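Local coordinates for protein thiol transferase (Phanerochaete chrysosporium, PDB 4F0B) that binds oxidized glutathione disulfide and, as a Ure2p-class glutathione transferase, probably catalyses glutathione-dependent thiol transfer, at residues A31-P36 / H94-N99; N99-D104 / G174-A179. All blocks are in the same frame, centred on the assembly; numbering follows the deposited sequence. Where two conformers were deposited one is given.

Contact 1. Residues A31-P36 / H94-N99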
ATOM      1  N   ALA A  31      -2.567 -10.116 -24.678  1.00 12.09           N
ATOM      2  CA  ALA A  31      -1.602 -10.190 -25.775  1.00 15.28           C
ATOM      3  C   ALA A  31      -0.697 -11.414 -25.690  1.00 16.57           C
ATOM      4  O   ALA A  31      -0.245 -11.928 -26.724  1.00 20.18           O
ATOM      5  CB  ALA A  31      -0.768  -8.925 -25.842  1.00 12.90           C
ATOM      6  N   VAL A  32      -0.416 -11.880 -24.486  1.00 13.19           N
ATOM      7  CA  VAL A  32       0.440 -13.055 -24.306  1.00 13.35           C
ATOM      8  C   VAL A  32      -0.332 -14.378 -24.316  1.00 13.27           C
ATOM      9  O   VAL A  32       0.096 -15.338 -24.977  1.00 17.72           O
ATOM     10  CB  VAL A  32       1.274 -12.928 -23.007  1.00 13.44           C
ATOM     11  CG1 VAL A  32       1.908 -14.305 -22.644  1.00 14.05           C
ATOM     12  CG2 VAL A  32       2.326 -11.833 -23.173  1.00 14.30           C
ATOM     13  N   TYR A  33      -1.496 -14.406 -23.665  1.00 14.53           N
ATOM     14  CA  TYR A  33      -2.251 -15.635 -23.405  1.00 15.83           C
ATOM     15  C   TYR A  33      -3.560 -15.782 -24.170  1.00 16.61           C
ATOM     16  O   TYR A  33      -4.147 -16.870 -24.173  1.00 18.81           O
ATOM     17  CB  TYR A  33      -2.576 -15.748 -21.909  1.00 13.05           C
ATOM     18  CG  TYR A  33      -1.357 -15.778 -21.004  1.00 12.22           C
ATOM     19  CD1 TYR A  33      -0.559 -16.912 -20.917  1.00 16.96           C
ATOM     20  CD2 TYR A  33      -1.011 -14.669 -20.239  1.00 11.00           C
ATOM     21  CE1 TYR A  33       0.563 -16.962 -20.115  1.00 14.75           C
ATOM     22  CE2 TYR A  33       0.110 -14.701 -19.417  1.00 14.01           C
ATOM     23  CZ  TYR A  33       0.890 -15.847 -19.354  1.00 12.75           C
ATOM     24  OH  TYR A  33       1.990 -15.902 -18.544  1.00 13.65           O
ATOM     25  N   GLY A  34      -4.032 -14.699 -24.773  1.00 15.03           N
ATOM     26  CA  GLY A  34      -5.287 -14.709 -25.511  1.00 16.04           C
ATOM     27  C   GLY A  34      -6.514 -14.449 -24.631  1.00 17.46           C
ATOM     28  O   GLY A  34      -7.654 -14.504 -25.098  1.00 20.51           O
ATOM     29  N   GLY A  35      -6.280 -14.143 -23.351  1.00 13.30           N
ATOM     30  CA  GLY A  35      -7.340 -13.834 -22.401  1.00 15.01           C
ATOM     31  C   GLY A  35      -6.708 -13.428 -21.069  1.00 16.86           C
ATOM     32  O   GLY A  35      -5.479 -13.422 -20.962  1.00 15.28           O
ATOM     33  N   PRO A  36      -7.524 -13.075 -20.057  1.00 15.91           N
ATOM     34  CA  PRO A  36      -8.990 -13.114 -20.076  1.00 13.87           C
ATOM     35  C   PRO A  36      -9.635 -11.904 -20.751  1.00 15.05           C
ATOM     36  O   PRO A  36      -9.152 -10.770 -20.644  1.00 16.90           O
ATOM     37  CB  PRO A  36      -9.353 -13.129 -18.586  1.00 14.69           C
ATOM     38  CG  PRO A  36      -8.246 -12.290 -17.939  1.00 14.83           C
ATOM     39  CD  PRO A  36      -7.001 -12.578 -18.763  1.00 16.31           C
ATOM     40  N   HIS A  94      -3.757 -15.615 -11.059  0.59  9.45           N
ATOM     41  CA  HIS A  94      -4.794 -16.391 -11.720  0.59  9.93           C
ATOM     42  C   HIS A  94      -4.617 -16.557 -13.231  0.59 10.79           C
ATOM     43  O   HIS A  94      -5.078 -17.551 -13.800  0.59 15.67           O
ATOM     44  CB  HIS A  94      -6.151 -15.807 -11.360  0.59 11.78           C
ATOM     45  CG  HIS A  94      -6.567 -16.150  -9.969  0.59 10.64           C
ATOM     46  ND1 HIS A  94      -6.076 -15.494  -8.852  0.59  9.49           N
ATOM     47  CD2 HIS A  94      -7.363 -17.144  -9.511  0.59 10.67           C
ATOM     48  CE1 HIS A  94      -6.575 -16.065  -7.768  0.59 11.67           C
ATOM     49  NE2 HIS A  94      -7.372 -17.055  -8.141  0.59 12.13           N
ATOM     50  N   PHE A  95      -3.915 -15.625 -13.868  1.00 10.82           N
ATOM     51  CA  PHE A  95      -3.799 -15.615 -15.332  1.00 12.53           C
ATOM     52  C   PHE A  95      -2.395 -15.533 -15.908  1.00 16.96           C
ATOM     53  O   PHE A  95      -2.218 -15.790 -17.092  1.00 20.09           O
ATOM     54  CB  PHE A  95      -4.659 -14.470 -15.921  1.00 12.73           C
ATOM     55  CG  PHE A  95      -6.127 -14.602 -15.624  1.00 14.08           C
ATOM     56  CD1 PHE A  95      -6.920 -15.485 -16.351  1.00 14.45           C
ATOM     57  CD2 PHE A  95      -6.712 -13.857 -14.599  1.00 16.32           C
ATOM     58  CE1 PHE A  95      -8.273 -15.603 -16.071  1.00 18.04           C
ATOM     59  CE2 PHE A  95      -8.066 -13.988 -14.323  1.00 16.39           C
ATOM     60  CZ  PHE A  95      -8.836 -14.856 -15.058  1.00 18.59           C
ATOM     61  N   ASP A  96      -1.385 -15.217 -15.107  1.00 12.88           N
ATOM     62  CA  ASP A  96      -0.041 -15.080 -15.650  1.00 12.56           C
ATOM     63  C   ASP A  96       0.735 -16.373 -15.401  1.00 13.71           C
ATOM     64  O   ASP A  96       1.715 -16.400 -14.654  1.00 14.39           O
ATOM     65  CB  ASP A  96       0.652 -13.857 -15.021  1.00 11.26           C
ATOM     66  CG  ASP A  96       2.001 -13.540 -15.648  1.00 10.62           C
ATOM     67  OD1 ASP A  96       2.255 -13.972 -16.791  1.00 11.54           O
ATOM     68  OD2 ASP A  96       2.790 -12.815 -15.012  1.00 10.76           O
ATOM     69  N   LYS A  97       0.274 -17.445 -16.051  1.00 16.20           N
ATOM     70  CA  LYS A  97       0.761 -18.789 -15.739  1.00 20.60           C
ATOM     71  C   LYS A  97       2.234 -19.029 -16.057  1.00 22.51           C
ATOM     72  O   LYS A  97       2.866 -19.901 -15.458  1.00 24.23           O
ATOM     73  CB  LYS A  97      -0.128 -19.849 -16.402  1.00 26.38           C
ATOM     74  CG  LYS A  97      -1.483 -19.995 -15.684  1.00 33.47           C
ATOM     75  CD  LYS A  97      -1.295 -20.030 -14.156  1.00 36.68           C
ATOM     76  CE  LYS A  97      -2.634 -20.086 -13.420  1.00 39.23           C
ATOM     77  NZ  LYS A  97      -2.467 -20.110 -11.927  1.00 37.71           N
ATOM     78  N   GLU A  98       2.784 -18.239 -16.973  1.00 15.15           N
ATOM     79  CA  GLU A  98       4.206 -18.339 -17.297  1.00 15.68           C
ATOM     80  C   GLU A  98       5.029 -17.222 -16.666  1.00 14.92           C
ATOM     81  O   GLU A  98       6.202 -17.053 -17.022  1.00 16.46           O
ATOM     82  CB  GLU A  98       4.407 -18.365 -18.813  1.00 17.87           C
ATOM     83  CG  GLU A  98       3.814 -19.617 -19.465  1.00 28.89           C
ATOM     84  CD  GLU A  98       3.682 -19.488 -20.966  1.00 37.10           C
ATOM     85  OE1 GLU A  98       4.554 -18.850 -21.593  1.00 40.11           O
ATOM     86  OE2 GLU A  98       2.697 -20.017 -21.527  1.00 45.17           O
ATOM     87  N   ASN A  99       4.426 -16.465 -15.748  1.00 12.33           N
ATOM     88  CA  ASN A  99       5.163 -15.418 -15.032  1.00 14.26           C
ATOM     89  C   ASN A  99       5.889 -14.454 -15.979  1.00 12.67           C
ATOM     90  O   ASN A  99       7.080 -14.152 -15.841  1.00 14.98           O
ATOM     91  CB  ASN A  99       6.109 -16.063 -14.009  1.00 18.15           C
ATOM     92  CG  ASN A  99       5.353 -16.693 -12.848  1.00 21.26           C
ATOM     93  OD1 ASN A  99       5.321 -17.915 -12.702  1.00 25.74           O
ATOM     94  ND2 ASN A  99       4.714 -15.864 -12.045  1.00 21.83           N
TER
HETATM   95  O   HOH W   1      -4.518 -15.407 -19.169  1.00 25.67           O
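Tyr33 at the end of helix 20-33 meets Asp96 just past helix 84-95, and Pro36 in the loop that follows the first helix meets Phe95, joining two helices of the thioredoxin-like N-terminal domain of the glutathione transferase fold. The tyrosine's CG stands anti to its own carbonyl carbon (chi1 -60°), and the ring carries its hydroxyl to the turn after Phe95. There OH donates to Asp96 OD1 at 2.6 Å, meeting the oxygen on its anti side close to the carboxylate plane, which is turned steeply against the ring. The same OH accepts from Glu98 N at 2.9 Å, so one phenol oxygen is gripped by two bonds; a tyrosine suits the place because it spans the gap and its hydroxyl can donate one hydrogen bond and accept another. Asp96, with CG anti to its backbone N (chi1 -173°), sits at the centre of an inverse gamma turn and opens a type I turn closed by Asn99 N on Asp96 O. Its OD1 also accepts from Ala100 N, and these O-H and N-H donors would be expected to stabilise the ionised carboxylate. The two faces of the Tyr33 ring are occupied differently: Val32 CG1 lies over the centre of one, and Phe95 O lies toward the rim of the other, 3.5 Å from Tyr33 CE2. Behind Tyr33, Gly34 ends its helix with positive phi, where a side chain would be jammed against the preceding carbonyl, and a cis peptide bond leads into Pro36. Water 1 donates to both Gly35 O and Phe95 O, bridging the two backbones. Finally, the puckered proline ring sets Pro36 CG over the aromatic face, 3.6 Å from the Phe95 ring centroid and 5° off its normal, a CH-pi contact, with Pro36 CB 3.7 Å from Phe95 CE1.

Contact 2. Residues N99-D104 / G174-A179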
ATOM      1  N   ASN A  99       4.426 -16.465 -15.748  1.00 12.33           N
ATOM      2  CA  ASN A  99       5.163 -15.418 -15.032  1.00 14.26           C
ATOM      3  C   ASN A  99       5.889 -14.454 -15.979  1.00 12.67           C
ATOM      4  O   ASN A  99       7.080 -14.152 -15.841  1.00 14.98           O
ATOM      5  CB  ASN A  99       6.109 -16.063 -14.009  1.00 18.15           C
ATOM      6  CG  ASN A  99       5.353 -16.693 -12.848  1.00 21.26           C
ATOM      7  OD1 ASN A  99       5.321 -17.915 -12.702  1.00 25.74           O
ATOM      8  ND2 ASN A  99       4.714 -15.864 -12.045  1.00 21.83           N
ATOM      9  N   ALA A 100       5.130 -13.961 -16.952  1.00 11.63           N
ATOM     10  CA  ALA A 100       5.658 -12.976 -17.872  1.00 11.50           C
ATOM     11  C   ALA A 100       5.704 -11.585 -17.255  1.00 11.52           C
ATOM     12  O   ALA A 100       6.542 -10.767 -17.644  1.00 12.47           O
ATOM     13  CB  ALA A 100       4.839 -12.939 -19.124  1.00 12.87           C
ATOM     14  N   PHE A 101       4.841 -11.331 -16.269  1.00  9.17           N
ATOM     15  CA  PHE A 101       4.655  -9.988 -15.691  1.00  8.50           C
ATOM     16  C   PHE A 101       4.693  -9.984 -14.189  1.00  8.67           C
ATOM     17  O   PHE A 101       4.339  -8.977 -13.559  1.00  8.00           O
ATOM     18  CB  PHE A 101       3.276  -9.432 -16.127  1.00 10.65           C
ATOM     19  CG  PHE A 101       3.105  -9.385 -17.617  1.00  9.02           C
ATOM     20  CD1 PHE A 101       3.850  -8.495 -18.372  1.00 10.23           C
ATOM     21  CD2 PHE A 101       2.264 -10.259 -18.279  1.00 10.16           C
ATOM     22  CE1 PHE A 101       3.743  -8.441 -19.747  1.00 10.23           C
ATOM     23  CE2 PHE A 101       2.135 -10.219 -19.678  1.00 11.44           C
ATOM     24  CZ  PHE A 101       2.882  -9.312 -20.428  1.00 11.88           C
ATOM     25  N   SER A 102       5.119 -11.086 -13.587  1.00  9.17           N
ATOM     26  CA  SER A 102       4.984 -11.227 -12.142  1.00  8.47           C
ATOM     27  C   SER A 102       5.848 -12.365 -11.671  1.00 10.01           C
ATOM     28  O   SER A 102       6.219 -13.236 -12.464  1.00 13.24           O
ATOM     29  CB  SER A 102       3.522 -11.539 -11.780  1.00  8.75           C
ATOM     30  OG  SER A 102       3.116 -12.805 -12.340  1.00  9.86           O
ATOM     31  N   ARG A 103       6.183 -12.392 -10.388  0.57 10.59           N
ATOM     32  CA  ARG A 103       7.010 -13.469  -9.855  0.57  9.78           C
ATOM     33  C   ARG A 103       6.144 -14.412  -9.010  0.57 11.28           C
ATOM     34  O   ARG A 103       5.191 -13.970  -8.383  0.57 14.07           O
ATOM     35  CB  ARG A 103       8.150 -12.886  -9.007  0.57 13.22           C
ATOM     36  CG  ARG A 103       8.882 -11.687  -9.608  0.57 18.54           C
ATOM     37  CD  ARG A 103       9.212 -11.875 -11.059  0.57 22.30           C
ATOM     38  NE  ARG A 103       9.989 -10.758 -11.611  0.57 26.85           N
ATOM     39  CZ  ARG A 103       9.466  -9.644 -12.131  0.57 22.37           C
ATOM     40  NH1 ARG A 103       8.152  -9.472 -12.193  0.57 15.49           N
ATOM     41  NH2 ARG A 103      10.258  -8.719 -12.631  0.57 11.44           N
ATOM     42  N   ASP A 104       6.465 -15.711  -9.015  1.00 13.20           N
ATOM     43  CA  ASP A 104       5.711 -16.719  -8.288  1.00 14.51           C
ATOM     44  C   ASP A 104       6.167 -16.825  -6.822  1.00 12.38           C
ATOM     45  O   ASP A 104       7.353 -16.966  -6.553  1.00 12.12           O
ATOM     46  CB  ASP A 104       5.859 -18.068  -8.970  1.00 15.88           C
ATOM     47  CG  ASP A 104       4.989 -19.084  -8.328  1.00 18.67           C
ATOM     48  OD1 ASP A 104       3.788 -19.083  -8.659  1.00 26.43           O
ATOM     49  OD2 ASP A 104       5.490 -19.800  -7.447  1.00 20.31           O
ATOM     50  N   GLY A 174      13.963  -5.546 -13.246  1.00  6.52           N
ATOM     51  CA  GLY A 174      14.661  -6.211 -14.357  1.00  7.24           C
ATOM     52  C   GLY A 174      13.777  -6.310 -15.579  1.00  6.54           C
ATOM     53  O   GLY A 174      13.951  -5.597 -16.574  1.00  7.70           O
ATOM     54  N   THR A 175      12.823  -7.245 -15.521  1.00  7.27           N
ATOM     55  CA  THR A 175      11.815  -7.379 -16.571  1.00  7.52           C
ATOM     56  C   THR A 175      10.560  -6.613 -16.205  1.00  7.62           C
ATOM     57  O   THR A 175      10.182  -6.487 -15.022  1.00  8.28           O
ATOM     58  CB  THR A 175      11.451  -8.863 -16.789  1.00  7.62           C
ATOM     59  OG1 THR A 175      11.086  -9.443 -15.528  1.00 10.25           O
ATOM     60  CG2 THR A 175      12.655  -9.626 -17.348  1.00  8.98           C
ATOM     61  N   TYR A 176       9.892  -6.098 -17.231  1.00  7.46           N
ATOM     62  CA  TYR A 176       8.629  -5.362 -17.076  1.00  6.62           C
ATOM     63  C   TYR A 176       7.563  -6.209 -16.414  1.00  6.63           C
ATOM     64  O   TYR A 176       7.338  -7.358 -16.786  1.00  7.50           O
ATOM     65  CB  TYR A 176       8.159  -4.948 -18.460  1.00  8.00           C
ATOM     66  CG  TYR A 176       6.768  -4.368 -18.562  1.00  6.67           C
ATOM     67  CD1 TYR A 176       6.505  -3.052 -18.165  1.00  7.18           C
ATOM     68  CD2 TYR A 176       5.729  -5.114 -19.099  1.00  7.11           C
ATOM     69  CE1 TYR A 176       5.234  -2.505 -18.298  1.00  7.12           C
ATOM     70  CE2 TYR A 176       4.454  -4.560 -19.240  1.00  8.14           C
ATOM     71  CZ  TYR A 176       4.230  -3.271 -18.859  1.00  6.48           C
ATOM     72  OH  TYR A 176       2.984  -2.735 -19.019  1.00  8.62           O
ATOM     73  N   GLY A 177       6.911  -5.630 -15.418  1.00  6.71           N
ATOM     74  CA  GLY A 177       5.858  -6.383 -14.750  1.00  6.84           C
ATOM     75  C   GLY A 177       4.989  -5.498 -13.897  1.00  5.82           C
ATOM     76  O   GLY A 177       4.952  -4.268 -14.049  1.00  6.88           O
ATOM     77  N   ILE A 178       4.239  -6.158 -13.013  1.00  5.70           N
ATOM     78  CA  ILE A 178       3.194  -5.458 -12.266  1.00  5.76           C
ATOM     79  C   ILE A 178       3.697  -4.327 -11.374  1.00  6.32           C
ATOM     80  O   ILE A 178       2.943  -3.368 -11.158  1.00  6.18           O
ATOM     81  CB  ILE A 178       2.275  -6.403 -11.479  1.00  5.94           C
ATOM     82  CG1 ILE A 178       3.059  -7.271 -10.484  1.00  5.99           C
ATOM     83  CG2 ILE A 178       1.465  -7.274 -12.468  1.00  7.40           C
ATOM     84  CD1 ILE A 178       2.133  -8.130  -9.574  1.00  7.84           C
ATOM     85  N   ALA A 179       4.945  -4.376 -10.890  1.00  5.86           N
ATOM     86  CA  ALA A 179       5.456  -3.225 -10.160  1.00  5.92           C
ATOM     87  C   ALA A 179       5.608  -1.994 -11.043  1.00  6.93           C
ATOM     88  O   ALA A 179       5.290  -0.875 -10.604  1.00  7.51           O
ATOM     89  CB  ALA A 179       6.765  -3.536  -9.490  1.00  8.64           C
TER
HETATM   90  O   HOH W   2       7.752  -8.530 -19.280  1.00 16.70           O
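Phe101 and Ile178 supply the main backbone bond between the interdomain linker and the N-terminus of helix 178-187, a helix of the all-helical C-terminal domain of the glutathione transferase fold: Ile178 N donates to Phe101 O at 2.9 Å. The branched Ile178 also brings CG2 into van der Waals contact with the accepting carbonyl, 3.5 Å from Phe101 O. Gly177, the N-cap residue, makes this approach possible, since a CB there would clash with Phe101 O; its CA comes within 3.2 Å of that oxygen, and its N donates to Asp180 OD2. A second polar link is longer: Arg103 NH2 donates to Thr175 O at 3.3 Å, and also to Leu173 O outside the two segments. The arginine chain turns at CD (chi2 -45°). A long side chain with several N-H groups is well fitted to serve two carbonyls. Water 2 donates to both Ala100 O and Tyr176 O, joining two carbonyls that could not bond each other. Among the apolar contacts, Phe101 and Tyr176 meet rim to rim, Phe101 CE1 lying 3.9 Å from Tyr176 CD2, each near the plane of the other's ring, while Ala100 CB covers part of one Phe101 face. Around this buried contact, Phe101 and Tyr176 rest on helix 20-33, the latter bonding Glu28 through OH, and Ile178 packs against helices 20-33, 84-95 and 109-139.

Running from the N terminus, the chain leaves helix 20-33 through 31-36, passes strands 38-42, 73-76 and 79-82 of the thioredoxin-like sheet and returns along helix 84-95, where contact 1 closes a loop of 57 intervening residues. Contact 2 opens at once, sharing Asn99, and closes after 69 intervening residues, beyond helices 109-139 and 145-166, at the start of helix 178-187. The two loops therefore follow in series, neither enclosing nor crossing the other. They touch through Asp96, whose OD2 bonds Phe101 N and Ser102 OG, and through Val32 packed on Phe101. Together they fix the interdomain linker to both the N-terminal domain and the helical C-terminal domain.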